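Local coordinates for protein D-lactate dehydrogenase (Fermentative) (Pseudomonas aeruginosa, PDB 6ABJ) that probably interconverts pyruvate and D-lactate with NADH as cofactor, working as a tetrameric, allosteric member of the D-isomer specific 2-hydroxyacid dehydrogenases, at residues P222-L236 against L245-L259. Sequence-based numbering, arbitrary orientation.
Sequences PLTADTRHLIDAQRL and LINTGRGALVNAAAL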
# COMPACT_ATOMS: atom_id res chain seq x y z
N PRO B 222 -4.54 -31.08 -15.87
CA PRO B 222 -4.09 -30.57 -17.15
C PRO B 222 -5.16 -29.83 -17.92
O PRO B 222 -6.38 -30.11 -17.80
CB PRO B 222 -3.68 -31.87 -17.92
CG PRO B 222 -3.24 -32.80 -16.82
CD PRO B 222 -4.27 -32.53 -15.73
N LEU B 223 -4.72 -28.84 -18.70
CA LEU B 223 -5.64 -28.14 -19.59
C LEU B 223 -5.82 -28.94 -20.91
O LEU B 223 -4.84 -29.22 -21.57
CB LEU B 223 -5.15 -26.71 -19.90
CG LEU B 223 -5.92 -25.97 -21.01
CD1 LEU B 223 -7.35 -25.68 -20.61
CD2 LEU B 223 -5.21 -24.68 -21.45
N THR B 224 -7.05 -29.21 -21.29
CA THR B 224 -7.38 -29.95 -22.52
C THR B 224 -8.70 -29.39 -22.97
O THR B 224 -9.29 -28.54 -22.29
CB THR B 224 -7.56 -31.44 -22.26
OG1 THR B 224 -8.74 -31.64 -21.46
CG2 THR B 224 -6.34 -32.02 -21.57
N ALA B 225 -9.19 -29.85 -24.11
CA ALA B 225 -10.47 -29.38 -24.61
C ALA B 225 -11.55 -29.65 -23.59
O ALA B 225 -12.49 -28.88 -23.48
CB ALA B 225 -10.83 -30.07 -25.95
N ASP B 226 -11.42 -30.74 -22.84
CA ASP B 226 -12.41 -31.11 -21.80
C ASP B 226 -12.37 -30.29 -20.50
O ASP B 226 -13.38 -30.15 -19.82
CB ASP B 226 -12.19 -32.56 -21.39
CG ASP B 226 -13.22 -33.47 -21.99
OD1 ASP B 226 -13.68 -33.13 -23.09
OD2 ASP B 226 -13.56 -34.52 -21.39
N THR B 227 -11.20 -29.78 -20.15
CA THR B 227 -11.05 -28.99 -18.90
C THR B 227 -11.00 -27.49 -19.15
O THR B 227 -10.85 -26.71 -18.20
CB THR B 227 -9.80 -29.40 -18.17
OG1 THR B 227 -8.67 -29.21 -19.03
CG2 THR B 227 -9.88 -30.85 -17.78
N ARG B 228 -11.06 -27.08 -20.40
CA ARG B 228 -11.06 -25.68 -20.71
C ARG B 228 -12.33 -25.09 -20.15
O ARG B 228 -13.41 -25.59 -20.35
CB ARG B 228 -10.89 -25.38 -22.21
CG ARG B 228 -11.73 -24.25 -22.79
CD ARG B 228 -11.31 -23.84 -24.17
NE ARG B 228 -10.39 -22.74 -24.09
CZ ARG B 228 -10.75 -21.47 -24.21
NH1 ARG B 228 -12.02 -21.13 -24.43
NH2 ARG B 228 -9.83 -20.53 -24.10
N HIS B 229 -12.16 -24.00 -19.43
CA HIS B 229 -13.27 -23.36 -18.72
C HIS B 229 -14.04 -24.33 -17.86
O HIS B 229 -15.23 -24.20 -17.65
CB HIS B 229 -14.14 -22.55 -19.66
CG HIS B 229 -13.46 -21.33 -20.16
ND1 HIS B 229 -14.11 -20.33 -20.84
CD2 HIS B 229 -12.18 -20.89 -20.00
CE1 HIS B 229 -13.27 -19.35 -21.11
NE2 HIS B 229 -12.08 -19.69 -20.63
N LEU B 230 -13.31 -25.26 -17.25
CA LEU B 230 -13.97 -26.21 -16.30
C LEU B 230 -14.75 -25.44 -15.25
O LEU B 230 -15.91 -25.74 -15.00
CB LEU B 230 -12.94 -27.08 -15.61
CG LEU B 230 -13.49 -28.22 -14.77
CD1 LEU B 230 -14.03 -29.28 -15.71
CD2 LEU B 230 -12.39 -28.80 -13.92
N ILE B 231 -14.12 -24.43 -14.65
CA ILE B 231 -14.88 -23.59 -13.73
C ILE B 231 -15.48 -22.40 -14.49
O ILE B 231 -14.80 -21.45 -14.79
CB ILE B 231 -14.02 -23.05 -12.57
CG1 ILE B 231 -13.25 -24.17 -11.85
CG2 ILE B 231 -14.89 -22.28 -11.60
CD1 ILE B 231 -14.09 -25.26 -11.26
N ASP B 232 -16.74 -22.53 -14.82
CA ASP B 232 -17.45 -21.57 -15.62
C ASP B 232 -18.58 -21.17 -14.73
O ASP B 232 -18.61 -21.60 -13.61
CB ASP B 232 -17.94 -22.20 -16.96
CG ASP B 232 -18.81 -23.45 -16.77
OD1 ASP B 232 -19.29 -23.71 -15.65
OD2 ASP B 232 -19.05 -24.16 -17.81
N ALA B 233 -19.52 -20.40 -15.22
CA ALA B 233 -20.58 -19.91 -14.35
C ALA B 233 -21.44 -21.00 -13.68
O ALA B 233 -21.99 -20.80 -12.56
CB ALA B 233 -21.46 -18.96 -15.14
N GLN B 234 -21.57 -22.12 -14.37
CA GLN B 234 -22.34 -23.27 -13.92
C GLN B 234 -21.60 -23.96 -12.80
O GLN B 234 -22.11 -24.20 -11.78
CB GLN B 234 -22.56 -24.25 -15.09
CG GLN B 234 -22.72 -25.74 -14.74
CD GLN B 234 -22.16 -26.70 -15.80
OE1 GLN B 234 -21.93 -26.31 -16.93
NE2 GLN B 234 -21.96 -27.95 -15.43
N ARG B 235 -20.35 -24.26 -13.05
CA ARG B 235 -19.54 -24.89 -12.03
C ARG B 235 -19.45 -23.97 -10.79
O ARG B 235 -19.51 -24.46 -9.66
CB ARG B 235 -18.15 -25.21 -12.55
CG ARG B 235 -18.01 -26.64 -13.03
CD ARG B 235 -18.95 -26.88 -14.20
NE ARG B 235 -18.33 -27.77 -15.18
CZ ARG B 235 -18.45 -29.09 -15.17
NH1 ARG B 235 -19.16 -29.69 -14.22
NH2 ARG B 235 -17.85 -29.82 -16.10
N LEU B 236 -19.30 -22.66 -10.98
CA LEU B 236 -19.27 -21.73 -9.82
C LEU B 236 -20.55 -21.79 -9.03
O LEU B 236 -20.54 -21.72 -7.78
CB LEU B 236 -19.02 -20.26 -10.21
CG LEU B 236 -17.64 -20.00 -10.70
CD1 LEU B 236 -17.58 -18.68 -11.38
CD2 LEU B 236 -16.63 -20.11 -9.53
N LEU B 245 -11.70 -20.73 -3.84
CA LEU B 245 -11.14 -21.37 -5.05
C LEU B 245 -9.71 -20.94 -5.28
O LEU B 245 -9.40 -19.75 -5.25
CB LEU B 245 -12.00 -20.95 -6.24
CG LEU B 245 -11.55 -21.52 -7.59
CD1 LEU B 245 -11.68 -23.03 -7.71
CD2 LEU B 245 -12.38 -20.86 -8.70
N ILE B 246 -8.85 -21.91 -5.57
CA ILE B 246 -7.45 -21.69 -5.85
C ILE B 246 -7.17 -22.28 -7.27
O ILE B 246 -7.48 -23.44 -7.56
CB ILE B 246 -6.55 -22.43 -4.83
CG1 ILE B 246 -6.92 -22.00 -3.38
CG2 ILE B 246 -5.07 -22.19 -5.07
CD1 ILE B 246 -6.74 -20.51 -3.07
N ASN B 247 -6.57 -21.47 -8.13
CA ASN B 247 -6.10 -21.95 -9.42
C ASN B 247 -4.63 -21.64 -9.57
O ASN B 247 -4.21 -20.50 -9.88
CB ASN B 247 -6.86 -21.34 -10.58
CG ASN B 247 -6.46 -22.00 -11.91
OD1 ASN B 247 -5.80 -23.05 -11.91
ND2 ASN B 247 -6.80 -21.37 -13.00
N THR B 248 -3.82 -22.66 -9.28
CA THR B 248 -2.40 -22.64 -9.71
C THR B 248 -2.13 -23.51 -10.96
O THR B 248 -0.99 -23.73 -11.26
CB THR B 248 -1.49 -23.09 -8.56
OG1 THR B 248 -1.84 -24.44 -8.18
CG2 THR B 248 -1.67 -22.16 -7.31
N GLY B 249 -3.16 -24.02 -11.62
CA GLY B 249 -2.99 -24.99 -12.75
C GLY B 249 -2.71 -24.32 -14.10
O GLY B 249 -1.60 -24.12 -14.45
N ARG B 250 -3.72 -23.87 -14.79
CA ARG B 250 -3.54 -23.08 -16.02
C ARG B 250 -4.68 -22.12 -16.09
O ARG B 250 -5.77 -22.43 -15.68
CB ARG B 250 -3.60 -23.97 -17.31
CG ARG B 250 -2.44 -24.94 -17.50
CD ARG B 250 -1.12 -24.31 -17.98
NE ARG B 250 -1.38 -23.46 -19.14
CZ ARG B 250 -1.73 -23.91 -20.36
NH1 ARG B 250 -1.87 -25.22 -20.62
NH2 ARG B 250 -1.96 -23.04 -21.34
N GLY B 251 -4.43 -20.94 -16.65
CA GLY B 251 -5.42 -19.87 -16.69
C GLY B 251 -6.72 -20.27 -17.27
O GLY B 251 -7.80 -19.96 -16.73
N ALA B 252 -6.65 -21.05 -18.35
CA ALA B 252 -7.86 -21.36 -19.11
C ALA B 252 -8.75 -22.39 -18.41
O ALA B 252 -9.79 -22.73 -18.94
CB ALA B 252 -7.50 -21.82 -20.56
N LEU B 253 -8.33 -22.93 -17.26
CA LEU B 253 -9.21 -23.85 -16.48
C LEU B 253 -10.43 -23.14 -15.96
O LEU B 253 -11.43 -23.75 -15.60
CB LEU B 253 -8.45 -24.51 -15.32
CG LEU B 253 -7.32 -25.46 -15.66
CD1 LEU B 253 -6.62 -26.00 -14.43
CD2 LEU B 253 -7.78 -26.66 -16.53
N VAL B 254 -10.36 -21.81 -15.93
CA VAL B 254 -11.43 -21.05 -15.36
C VAL B 254 -11.89 -19.95 -16.33
O VAL B 254 -11.10 -19.45 -17.13
CB VAL B 254 -10.91 -20.47 -14.01
CG1 VAL B 254 -10.29 -19.12 -14.21
CG2 VAL B 254 -12.06 -20.35 -13.07
N ASN B 255 -13.16 -19.61 -16.27
CA ASN B 255 -13.69 -18.50 -17.00
C ASN B 255 -13.71 -17.31 -16.07
O ASN B 255 -14.66 -17.09 -15.34
CB ASN B 255 -15.12 -18.78 -17.52
CG ASN B 255 -15.61 -17.71 -18.46
OD1 ASN B 255 -14.91 -16.73 -18.76
ND2 ASN B 255 -16.86 -17.84 -18.88
N ALA B 256 -12.65 -16.53 -16.16
CA ALA B 256 -12.43 -15.45 -15.20
C ALA B 256 -13.56 -14.48 -15.15
O ALA B 256 -13.97 -13.99 -14.09
CB ALA B 256 -11.14 -14.74 -15.55
N ALA B 257 -14.16 -14.23 -16.31
CA ALA B 257 -15.29 -13.37 -16.38
C ALA B 257 -16.41 -13.79 -15.45
O ALA B 257 -17.05 -12.95 -14.90
CB ALA B 257 -15.79 -13.26 -17.85
N ALA B 258 -16.69 -15.09 -15.35
CA ALA B 258 -17.76 -15.62 -14.45
C ALA B 258 -17.44 -15.53 -12.93
O ALA B 258 -18.31 -15.49 -12.06
CB ALA B 258 -17.97 -17.11 -14.79
N LEU B 259 -16.15 -15.45 -12.62
CA LEU B 259 -15.71 -15.31 -11.22
C LEU B 259 -16.18 -13.99 -10.62
O LEU B 259 -16.47 -13.92 -9.45
CB LEU B 259 -14.21 -15.39 -11.16
CG LEU B 259 -13.49 -16.69 -11.56
CD1 LEU B 259 -12.01 -16.51 -11.57
CD2 LEU B 259 -13.85 -17.76 -10.62
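His229 and Asn255 stack across this contact. The imidazole and the Asn255 amide are nearly parallel, their planes 8° apart. Asn255 CB sits over one ring face, 4.0 Å from the His229 centroid, a CH-pi contact. Arg228 NH1 is modelled over the opposite face, but this side chain is poorly ordered. His229 CB points away, but CG turns anti to the carbonyl carbon (chi1 -70°) and brings the ring back. Outside the segments, Glu277 is hydrogen-bonded to His229 NE2 and forms a salt bridge with Arg228.

The backbones are joined beside this stack. His229 N donates to Ala252 O at 2.7 Å and Ile231 N to Leu253 O at 2.9 Å. Ile231 O takes Asn255 N in return, and a single beta bridge pairs Ile231 with Val254. Ile231 CB presses on Val254 CG2 at 3.4 Å, a tight carbon pair. The Ile231 and Leu245 side chains slide past each other in opposite directions, CG2 to CD2 4.1 Å.

At one end, Leu223 crosses Arg250 at about a right angle. Its CD2 lies over a face of the guanidinium, 3.5 Å from Arg250 NH1, and also meets Ala252 CB. Leu253 CD2 packs alongside Thr227, whose OG1 donates to Pro222 O at 2.8 Å and accepts from Thr224 N. At the other end, Leu236 CD1 meets Ala258 CB, and its CD2 meets Leu259 CD2 at 3.8 Å. Asp232 OD1 caps the helix starting at 233 by accepting from Arg235 N.

The contact lies in the beta-alpha-beta unit 216-219, 233-238 and 243-247 of the NAD-binding Rossmann domain. Segment 245-259 also carries Thr248, which binds NADH. Three backbone bonds, each at least 165° at the hydrogen, pair six polar atoms at the crossing, and apolar side chains pack at both ends.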